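Local coordinates for hypothetical protein Atu1540 (PDB 2HWJ) that is of unknown function but resembles ParB-like nucleases and so may act on nucleic acid, at residues Ile22-Arg27 with His68-Leu73; Pro54-Pro59 with Ser86-Phe91; Asp113-Arg118 with Asp130-Pro135; Phe159-Phe164 with His196-Cys201. All blocks are in the same frame, centred on the assembly; numbering follows the deposited sequence.

Contact 1. Residues Ile22-Arg27 with His68-Leu73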
# COMPACT_ATOMS: atom_id res chain seq x y z
N ILE A 22 9.12 11.77 -18.74
CA ILE A 22 9.43 12.35 -20.03
C ILE A 22 8.37 13.34 -20.43
O ILE A 22 8.67 14.32 -21.09
CB ILE A 22 9.57 11.22 -21.03
CG1 ILE A 22 10.81 10.44 -20.67
CG2 ILE A 22 9.81 11.76 -22.40
CD1 ILE A 22 10.94 9.21 -21.32
N ALA A 23 7.12 13.14 -19.96
CA ALA A 23 5.99 13.93 -20.50
C ALA A 23 5.05 14.45 -19.46
O ALA A 23 5.04 13.95 -18.37
CB ALA A 23 5.25 13.19 -21.62
N VAL A 24 4.32 15.52 -19.80
CA VAL A 24 3.22 16.04 -19.01
C VAL A 24 2.21 16.59 -20.02
O VAL A 24 2.49 16.67 -21.22
CB VAL A 24 3.64 17.22 -18.13
CG1 VAL A 24 4.51 16.79 -16.97
CG2 VAL A 24 4.40 18.33 -18.99
N GLY A 25 1.04 16.99 -19.53
CA GLY A 25 -0.03 17.49 -20.38
C GLY A 25 0.08 18.98 -20.28
O GLY A 25 -0.16 19.57 -19.24
N PHE A 26 0.45 19.62 -21.38
CA PHE A 26 0.71 21.01 -21.37
C PHE A 26 -0.54 21.73 -21.08
O PHE A 26 -0.48 22.82 -20.52
CB PHE A 26 1.23 21.42 -22.72
CG PHE A 26 2.68 21.23 -22.87
CD1 PHE A 26 3.36 21.82 -23.93
CD2 PHE A 26 3.39 20.41 -21.96
CE1 PHE A 26 4.73 21.61 -24.06
CE2 PHE A 26 4.76 20.19 -22.07
CZ PHE A 26 5.44 20.78 -23.10
N ARG A 27 -1.70 21.17 -21.46
CA ARG A 27 -2.95 21.86 -21.12
C ARG A 27 -3.07 22.06 -19.60
O ARG A 27 -3.50 23.11 -19.15
CB ARG A 27 -4.19 21.13 -21.67
CG ARG A 27 -5.14 22.02 -22.42
CD ARG A 27 -6.51 21.40 -22.65
NE ARG A 27 -7.28 21.37 -21.41
CZ ARG A 27 -8.47 21.97 -21.22
NH1 ARG A 27 -9.03 22.68 -22.22
NH2 ARG A 27 -9.09 21.87 -20.02
N HIS A 68 4.51 16.12 -9.05
CA HIS A 68 4.25 17.53 -9.33
C HIS A 68 5.06 18.09 -10.47
O HIS A 68 5.42 19.26 -10.45
CB HIS A 68 4.41 18.41 -8.10
CG HIS A 68 3.66 17.88 -6.93
ND1 HIS A 68 2.29 17.98 -6.81
CD2 HIS A 68 4.08 17.20 -5.83
CE1 HIS A 68 1.90 17.39 -5.70
NE2 HIS A 68 2.97 16.90 -5.10
N HIS A 69 5.37 17.30 -11.47
CA HIS A 69 5.95 17.92 -12.71
C HIS A 69 5.10 19.05 -13.36
O HIS A 69 5.64 20.02 -13.87
CB HIS A 69 6.35 16.85 -13.71
CG HIS A 69 7.43 15.95 -13.19
ND1 HIS A 69 8.68 15.85 -13.77
CD2 HIS A 69 7.46 15.11 -12.12
CE1 HIS A 69 9.42 14.98 -13.10
NE2 HIS A 69 8.70 14.53 -12.09
N HIS A 70 3.78 18.92 -13.34
CA HIS A 70 2.97 19.87 -14.06
C HIS A 70 3.23 21.19 -13.38
O HIS A 70 3.58 22.17 -13.99
CB HIS A 70 1.51 19.42 -13.98
CG HIS A 70 1.23 18.18 -14.77
ND1 HIS A 70 0.90 18.20 -16.12
CD2 HIS A 70 1.31 16.87 -14.44
CE1 HIS A 70 0.77 16.97 -16.57
NE2 HIS A 70 1.02 16.14 -15.58
N LEU A 71 3.21 21.16 -12.07
CA LEU A 71 3.27 22.36 -11.28
C LEU A 71 4.62 22.92 -11.44
O LEU A 71 4.76 24.14 -11.67
CB LEU A 71 3.03 22.03 -9.83
CG LEU A 71 3.26 23.31 -9.04
CD1 LEU A 71 2.24 24.35 -9.45
CD2 LEU A 71 3.28 23.10 -7.53
N VAL A 72 5.64 22.07 -11.39
CA VAL A 72 6.97 22.65 -11.55
C VAL A 72 7.25 23.26 -12.94
O VAL A 72 7.84 24.38 -13.03
CB VAL A 72 8.11 21.71 -11.07
CG1 VAL A 72 9.44 22.31 -11.34
CG2 VAL A 72 8.00 21.43 -9.55
N LEU A 73 6.79 22.63 -14.02
CA LEU A 73 6.93 23.29 -15.31
C LEU A 73 6.11 24.60 -15.33
O LEU A 73 6.55 25.62 -15.87
CB LEU A 73 6.54 22.36 -16.42
CG LEU A 73 6.66 22.73 -17.90
CD1 LEU A 73 8.09 23.14 -18.28
CD2 LEU A 73 6.15 21.58 -18.78
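Val24 and His70 bring their CA atoms to 6.3 Å where strand 23-24 runs beside the first turn of helix 69-77, just before Gly25, as N-cap, starts helix 26-37. Val24 carries most of the contact, and its beta-branching lets two methyls serve two neighbours. CG1 lies anti to the carbonyl carbon (chi1 -72°) and sits over the centre of one face of the His70 imidazole, 3.8 Å from the ring centroid and only 11° off the ring normal, a CH-pi contact. The same methyl meets His69 CB. The other branch, CG2, packs on Leu73 CD2 at 3.7 Å, the two side chains crossing obliquely. Leucine suits this place one helical turn beyond His69: its CD2 methyl touches both Val24 CG2 and Phe26 CE2, the latter at 3.8 Å. Gly25 has no side chain, and its CA lies in the plane of the His70 ring, at the ring edge. Further round, the imidazole touches Glu28 and Lys32 of helix 26-37, while His69 turns its ring away from Val24 and its NE2 makes a weak hydrogen bond with Leu65 O. The contact is therefore buried and mainly van der Waals, one face of the His70 ring receiving a valine methyl. Both segments lie in the range assigned to a putative ParB-like nuclease family. In the fold, the arrangement is a short strand, 23-24, packed on the N-terminal turn of helix 69-77, for which His68 is the N-cap.

Contact 2. Residues Pro54-Pro59 with Ser86-Phe91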
# COMPACT_ATOMS: atom_id res chain seq x y z
N PRO A 54 8.21 17.13 -3.27
CA PRO A 54 9.06 16.06 -2.69
C PRO A 54 10.17 15.68 -3.65
O PRO A 54 10.02 15.74 -4.85
CB PRO A 54 8.10 14.89 -2.60
CG PRO A 54 7.22 15.02 -3.68
CD PRO A 54 6.99 16.56 -3.86
N VAL A 55 11.26 15.18 -3.15
CA VAL A 55 12.47 15.04 -3.96
C VAL A 55 13.33 13.90 -3.38
O VAL A 55 13.14 13.49 -2.26
CB VAL A 55 13.17 16.36 -3.76
CG1 VAL A 55 14.64 16.21 -3.30
CG2 VAL A 55 12.85 17.38 -4.86
N VAL A 56 14.27 13.37 -4.14
CA VAL A 56 15.08 12.25 -3.67
C VAL A 56 16.49 12.67 -3.92
O VAL A 56 16.78 13.28 -4.90
CB VAL A 56 14.70 10.98 -4.54
CG1 VAL A 56 15.85 10.06 -4.76
CG2 VAL A 56 13.63 10.21 -3.88
N ALA A 57 17.42 12.35 -3.09
CA ALA A 57 18.77 12.81 -3.38
C ALA A 57 19.41 11.72 -4.23
O ALA A 57 19.40 10.57 -3.84
CB ALA A 57 19.57 13.11 -2.09
N GLY A 58 19.93 12.09 -5.41
CA GLY A 58 20.59 11.16 -6.29
C GLY A 58 22.06 11.36 -6.27
O GLY A 58 22.58 12.06 -5.45
N PRO A 59 22.73 10.77 -7.23
CA PRO A 59 24.16 10.74 -7.41
C PRO A 59 24.70 12.13 -7.58
O PRO A 59 23.97 13.00 -8.03
CB PRO A 59 24.33 10.02 -8.71
CG PRO A 59 23.11 9.27 -8.85
CD PRO A 59 22.01 10.10 -8.31
N SER A 86 11.41 18.83 -0.03
CA SER A 86 11.62 18.04 1.13
C SER A 86 12.18 16.75 0.60
O SER A 86 11.55 16.09 -0.23
CB SER A 86 10.32 17.74 1.80
OG SER A 86 10.60 17.05 2.99
N GLU A 87 13.39 16.44 1.05
CA GLU A 87 14.04 15.24 0.68
C GLU A 87 13.32 14.13 1.43
O GLU A 87 13.27 14.15 2.65
CB GLU A 87 15.53 15.36 1.05
CG GLU A 87 16.39 14.13 0.83
CD GLU A 87 17.92 14.35 1.19
OE1 GLU A 87 18.44 13.72 2.18
OE2 GLU A 87 18.59 15.13 0.45
N VAL A 88 12.78 13.17 0.69
CA VAL A 88 12.12 12.00 1.25
C VAL A 88 12.88 10.68 1.09
O VAL A 88 12.36 9.60 1.41
CB VAL A 88 10.72 11.77 0.67
CG1 VAL A 88 9.87 12.94 0.97
CG2 VAL A 88 10.80 11.50 -0.84
N ALA A 89 14.09 10.73 0.55
CA ALA A 89 14.90 9.54 0.44
C ALA A 89 16.23 9.93 -0.10
O ALA A 89 16.36 10.92 -0.83
CB ALA A 89 14.25 8.52 -0.46
N LYS A 90 17.21 9.12 0.24
CA LYS A 90 18.61 9.47 0.02
C LYS A 90 19.26 8.30 -0.66
O LYS A 90 19.48 7.26 -0.03
CB LYS A 90 19.27 9.76 1.38
CG LYS A 90 20.26 10.90 1.32
CD LYS A 90 20.78 11.34 2.74
CE LYS A 90 21.96 12.37 2.60
NZ LYS A 90 21.96 13.30 1.29
N PHE A 91 19.54 8.44 -1.94
CA PHE A 91 20.26 7.42 -2.68
C PHE A 91 21.61 7.90 -3.22
O PHE A 91 22.22 7.28 -4.10
CB PHE A 91 19.45 6.93 -3.86
CG PHE A 91 18.11 6.45 -3.53
CD1 PHE A 91 17.90 5.56 -2.54
CD2 PHE A 91 17.04 6.88 -4.27
CE1 PHE A 91 16.63 5.10 -2.22
CE2 PHE A 91 15.75 6.41 -3.97
CZ PHE A 91 15.56 5.50 -2.91
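Phe91 CD2 lies 3.4 Å from Val56 CG1, on an oblique approach to the ring, while Ala57 O also lies obliquely to the ring. The second flat group, the Glu87 carboxylate, sets OE2 3.4 Å from Ala57 CB; its chain is extended, with CG anti to the backbone N (chi1 176°), and it makes a long salt bridge with Lys90. Small Ala57 lets these two long side chains lie beside it on the sheet face that also carries Val55, whereas Pro54 and Ser86 face the other side.

The backbones form a parallel pair. Val55 N gives a weak bond to Ser86 O, and Val55 O then accepts from Val88 N at 3.0 Å in a nearly straight bond. Between Val55 and Ala57 the register slips by one residue, a beta bulge in the strand 82-90. Pairing resumes with Ala57 N to Ala89 O and Phe91 N to Ala57 O, both 2.9 Å. Alanine at position 89 keeps its CB 3.9 Å from Val56 CG2.

Strands 52-57 and 82-90 are the central pair of a mixed four-stranded sheet, flanked by 63-65 and 9-13, and the chain between them passes through helix 69-77. Met103 of helix 96-105 packs on both Val56 and Phe91, and Phe91 also touches His196 of the third subunit.

Contact 3. Residues Asp113-Arg118 with Asp130-Pro135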
# COMPACT_ATOMS: atom_id res chain seq x y z
N ASP A 113 7.27 8.28 -23.28
CA ASP A 113 7.23 9.51 -24.07
C ASP A 113 5.80 9.95 -24.35
O ASP A 113 4.88 9.22 -24.10
CB ASP A 113 7.93 9.32 -25.41
CG ASP A 113 7.18 8.39 -26.27
OD1 ASP A 113 5.93 8.47 -26.29
OD2 ASP A 113 7.83 7.57 -26.95
N ALA A 114 5.68 11.11 -24.98
CA ALA A 114 4.42 11.75 -25.26
C ALA A 114 3.45 10.84 -26.06
O ALA A 114 2.23 11.04 -25.98
CB ALA A 114 4.62 13.14 -25.90
N GLN A 115 3.94 9.83 -26.77
CA GLN A 115 2.98 8.91 -27.39
C GLN A 115 2.96 7.61 -26.70
O GLN A 115 2.64 6.57 -27.28
CB GLN A 115 3.05 8.80 -28.94
CG GLN A 115 4.41 9.07 -29.60
CD GLN A 115 4.84 10.56 -29.46
OE1 GLN A 115 4.06 11.47 -29.80
NE2 GLN A 115 6.09 10.81 -28.92
N GLY A 116 3.26 7.67 -25.40
CA GLY A 116 3.22 6.51 -24.51
C GLY A 116 4.17 5.36 -24.70
O GLY A 116 3.89 4.29 -24.22
N LEU A 117 5.27 5.54 -25.42
CA LEU A 117 6.28 4.49 -25.56
C LEU A 117 7.22 4.38 -24.34
O LEU A 117 7.83 5.37 -23.94
CB LEU A 117 7.20 4.84 -26.74
CG LEU A 117 7.28 4.09 -28.09
CD1 LEU A 117 7.96 2.64 -27.93
CD2 LEU A 117 5.86 4.14 -28.95
N ARG A 118 7.40 3.17 -23.81
CA ARG A 118 8.54 2.91 -22.91
C ARG A 118 9.81 3.41 -23.60
O ARG A 118 10.06 3.15 -24.76
CB ARG A 118 8.67 1.42 -22.62
CG ARG A 118 9.81 1.01 -21.70
CD ARG A 118 9.44 -0.16 -20.72
NE ARG A 118 9.81 0.38 -19.41
CZ ARG A 118 9.09 0.51 -18.30
NH1 ARG A 118 7.88 0.01 -18.13
NH2 ARG A 118 9.67 1.12 -17.29
N ASP A 130 12.57 20.66 -20.71
CA ASP A 130 12.49 19.59 -21.74
C ASP A 130 11.34 18.57 -21.63
O ASP A 130 11.24 17.69 -22.39
CB ASP A 130 13.74 18.73 -21.72
CG ASP A 130 15.00 19.47 -22.18
OD1 ASP A 130 14.90 20.36 -23.07
OD2 ASP A 130 16.10 19.11 -21.65
N LEU A 131 10.46 18.65 -20.66
CA LEU A 131 9.30 17.80 -20.73
C LEU A 131 8.57 17.91 -22.06
O LEU A 131 8.47 18.97 -22.61
CB LEU A 131 8.41 18.15 -19.58
CG LEU A 131 9.19 17.69 -18.34
CD1 LEU A 131 8.51 18.06 -17.04
CD2 LEU A 131 9.37 16.15 -18.40
N GLU A 132 8.12 16.77 -22.59
CA GLU A 132 7.29 16.60 -23.78
C GLU A 132 5.82 16.73 -23.43
O GLU A 132 5.42 16.48 -22.28
CB GLU A 132 7.48 15.21 -24.33
CG GLU A 132 8.77 15.03 -24.99
CD GLU A 132 9.01 13.58 -25.50
OE1 GLU A 132 10.22 13.22 -25.71
OE2 GLU A 132 8.02 12.82 -25.70
N ASP A 133 4.99 17.05 -24.43
CA ASP A 133 3.57 17.31 -24.14
C ASP A 133 2.87 16.04 -24.41
O ASP A 133 2.88 15.62 -25.56
CB ASP A 133 3.03 18.41 -25.03
CG ASP A 133 1.51 18.67 -24.85
OD1 ASP A 133 0.85 18.36 -23.82
OD2 ASP A 133 0.93 19.26 -25.79
N ASP A 134 2.29 15.41 -23.37
CA ASP A 134 1.38 14.31 -23.67
C ASP A 134 -0.12 14.72 -23.62
O ASP A 134 -0.73 14.86 -22.58
CB ASP A 134 1.76 13.01 -22.97
CG ASP A 134 0.68 11.88 -23.13
OD1 ASP A 134 -0.28 12.06 -23.95
OD2 ASP A 134 0.77 10.79 -22.42
N PRO A 135 -0.72 14.95 -24.79
CA PRO A 135 -2.08 15.49 -24.75
C PRO A 135 -3.05 14.51 -24.14
O PRO A 135 -4.04 14.92 -23.54
CB PRO A 135 -2.43 15.79 -26.23
CG PRO A 135 -1.42 14.91 -27.06
CD PRO A 135 -0.17 14.79 -26.17
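Glu132 reaches from strand 132-133 into a type I beta turn, Asp113 to Gly116, and holds its first peptide. Its CB begins beside Ala114 CB, 3.9 Å away. With CG anti to the carbonyl carbon (chi1 -74°) and the chain extended beyond it, CD comes to 4.2 Å from Ala114 N. At the tip, OE2 accepts the Ala114 N-H at 3.0 Å, an almost straight bond (169°) arriving nearly along the C-O axis of the carboxylate, and the same oxygen lies 3.5 Å from Asp113 CB. A glutamate suits the place because its length spans strand and loop, while alanine, with a single methyl, allows the two backbones to come close. Gly116 takes a positive phi that glycine adopts readily.

Asp134, two residues on from Glu132, sets CB 3.6 Å from Ala114 O, but its carboxylate works elsewhere: OD1 forms a salt bridge with Arg166 and weakly caps helix 135-146 through Phe136 N and Arg137 N. Strand 132-133 itself pairs in parallel with strand 23-24. Within the turn segment, Asp113 OD1 accepts Leu117 N at 3.1 Å, the donor standing above the carboxylate plane.

Contact 4. Residues Phe159-Phe164 with His196-Cys201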
# COMPACT_ATOMS: atom_id res chain seq x y z
N PHE A 159 -1.65 8.25 -15.93
CA PHE A 159 -1.04 7.75 -17.10
C PHE A 159 -1.68 6.45 -17.62
O PHE A 159 -1.67 6.19 -18.83
CB PHE A 159 0.47 7.68 -16.92
CG PHE A 159 1.17 8.98 -17.29
CD1 PHE A 159 1.82 9.75 -16.32
CD2 PHE A 159 1.13 9.47 -18.61
CE1 PHE A 159 2.45 10.97 -16.68
CE2 PHE A 159 1.75 10.68 -18.99
CZ PHE A 159 2.43 11.41 -18.02
N GLY A 160 -2.29 5.69 -16.70
CA GLY A 160 -3.09 4.50 -17.05
C GLY A 160 -4.33 4.84 -17.83
O GLY A 160 -4.64 4.22 -18.85
N TRP A 161 -5.02 5.87 -17.37
CA TRP A 161 -6.18 6.41 -18.08
C TRP A 161 -5.79 7.03 -19.42
O TRP A 161 -6.48 6.81 -20.44
CB TRP A 161 -6.93 7.40 -17.19
CG TRP A 161 -7.76 6.64 -16.18
CD1 TRP A 161 -7.37 6.23 -14.94
CD2 TRP A 161 -9.07 6.12 -16.38
NE1 TRP A 161 -8.36 5.52 -14.36
CE2 TRP A 161 -9.42 5.43 -15.21
CE3 TRP A 161 -10.00 6.20 -17.44
CZ2 TRP A 161 -10.66 4.84 -15.04
CZ3 TRP A 161 -11.24 5.59 -17.28
CH2 TRP A 161 -11.56 4.92 -16.07
N ALA A 162 -4.67 7.76 -19.44
CA ALA A 162 -4.22 8.31 -20.69
C ALA A 162 -3.88 7.21 -21.71
O ALA A 162 -4.21 7.32 -22.86
CB ALA A 162 -3.03 9.24 -20.47
N ASP A 163 -3.24 6.13 -21.29
CA ASP A 163 -3.00 5.10 -22.24
C ASP A 163 -4.35 4.46 -22.75
O ASP A 163 -4.55 4.25 -23.94
CB ASP A 163 -1.98 4.10 -21.68
CG ASP A 163 -2.04 2.74 -22.42
OD1 ASP A 163 -1.94 2.74 -23.69
OD2 ASP A 163 -2.20 1.66 -21.77
N PHE A 164 -5.30 4.23 -21.87
CA PHE A 164 -6.60 3.72 -22.29
C PHE A 164 -7.19 4.66 -23.37
O PHE A 164 -7.51 4.23 -24.46
CB PHE A 164 -7.47 3.62 -21.04
CG PHE A 164 -8.91 3.26 -21.29
CD1 PHE A 164 -9.28 1.96 -21.55
CD2 PHE A 164 -9.92 4.20 -21.16
CE1 PHE A 164 -10.60 1.62 -21.71
CE2 PHE A 164 -11.25 3.84 -21.34
CZ PHE A 164 -11.57 2.56 -21.62
N HIS A 196 -11.15 -2.24 -15.66
CA HIS A 196 -9.87 -2.77 -15.19
C HIS A 196 -8.96 -1.66 -14.76
O HIS A 196 -7.87 -1.94 -14.34
CB HIS A 196 -9.15 -3.44 -16.32
CG HIS A 196 -9.03 -2.54 -17.50
ND1 HIS A 196 -7.85 -1.93 -17.86
CD2 HIS A 196 -9.98 -2.01 -18.31
CE1 HIS A 196 -8.06 -1.12 -18.88
NE2 HIS A 196 -9.35 -1.14 -19.17
N LEU A 197 -9.38 -0.41 -14.90
CA LEU A 197 -8.55 0.74 -14.57
C LEU A 197 -8.69 1.17 -13.14
O LEU A 197 -9.76 1.02 -12.56
CB LEU A 197 -8.90 1.92 -15.43
CG LEU A 197 -8.48 1.74 -16.91
CD1 LEU A 197 -9.21 2.76 -17.78
CD2 LEU A 197 -6.95 1.85 -17.12
N PRO A 198 -7.65 1.78 -12.55
CA PRO A 198 -7.77 2.14 -11.13
C PRO A 198 -8.69 3.33 -10.99
O PRO A 198 -8.58 4.29 -11.73
CB PRO A 198 -6.36 2.60 -10.79
CG PRO A 198 -5.80 3.14 -12.12
CD PRO A 198 -6.36 2.23 -13.15
N GLY A 199 -9.58 3.31 -10.03
CA GLY A 199 -10.46 4.46 -9.83
C GLY A 199 -11.71 4.29 -10.63
O GLY A 199 -12.52 5.22 -10.67
N TRP A 200 -11.88 3.14 -11.30
CA TRP A 200 -13.05 2.96 -12.11
C TRP A 200 -14.32 2.90 -11.28
O TRP A 200 -14.40 2.28 -10.21
CB TRP A 200 -12.98 1.76 -13.01
CG TRP A 200 -14.25 1.52 -13.86
CD1 TRP A 200 -14.51 1.99 -15.13
CD2 TRP A 200 -15.38 0.70 -13.50
NE1 TRP A 200 -15.73 1.52 -15.58
CE2 TRP A 200 -16.29 0.73 -14.60
CE3 TRP A 200 -15.73 -0.05 -12.38
CZ2 TRP A 200 -17.52 0.03 -14.58
CZ3 TRP A 200 -17.01 -0.74 -12.36
CH2 TRP A 200 -17.86 -0.69 -13.46
N CYS A 201 -15.34 3.43 -11.91
CA CYS A 201 -16.40 4.13 -11.28
C CYS A 201 -17.63 4.05 -12.23
O CYS A 201 -17.95 5.00 -12.91
CB CYS A 201 -15.90 5.57 -11.15
SG CYS A 201 -16.79 6.51 -9.92
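Leu197 drives its CD1 methyl between two aromatic faces, that of Trp161 and that of Phe164, both on helix 157-166. The methyl stands 3.4 Å from the centroid of the indole six-membered ring, 5° off its normal, and 3.8 Å from the centroid of the Phe164 ring, so both are CH-pi contacts. Leu197 CG lies anti to the carbonyl carbon (chi1 -70°), and the branch beyond it divides the work: CD1 takes the rings, while CD2 rests 3.7 Å from Gly160 O. A leucine suits the wedge because it forks, and Gly160 presents bare backbone to it. The leucine's CB covers the indole too, near CZ2.

Around this centre lie more flat groups. His196 NE2 comes to 3.9 Å from Phe164 CD1, the two rings oblique to each other, and His196 also meets His93 of the third subunit. Trp200 stands further out, its CD1 4.3 Å from Trp161 CH2, with its own indole N-H bonded to Ser191 O. At the polar edge Trp161 NE1 donates to Pro198 O at 2.9 Å, in the plane of the indole and almost straight (170°). That carbonyl belongs to a type II turn from Leu197 to Trp200, with Pro198 and Gly199, whose phi is positive, in the positions these residues favour.

Beyond the turn, Cys201 is disulfide-linked to Cys201 of the fourth subunit. The chemistry implies a division of labour: dispersion across the leucine methyl supplies the packing, and one directional bond satisfies the buried indole N-H and, with Leu197 over one face and the stacked Tyr149, probably helps set the ring's rotation.

Overall arrangement
Contacts 1 and 3 are the closest pair, their centres 10 Å apart, because strands 23-24 and 132-133 are neighbours in one parallel sheet; Phe26 N also lies 2.8 Å from Asp133 OD1, a probable hydrogen bond at the start of helix 26-37. Contact 2 joins contact 1 through His68 CD2, 3.6 Å from Pro54 CD, and their segments alternate along the chain. Contact 4 touches contact 3, with Phe159 CE2 3.6 Å from Asp134 OD2, and contact 1, with Phe159 CZ 3.7 Å from Ala23 O. Contacts 2 and 4, with centres 29 Å apart within the chain, are brought together between subunits. With the function unknown, none can be assigned to an active site.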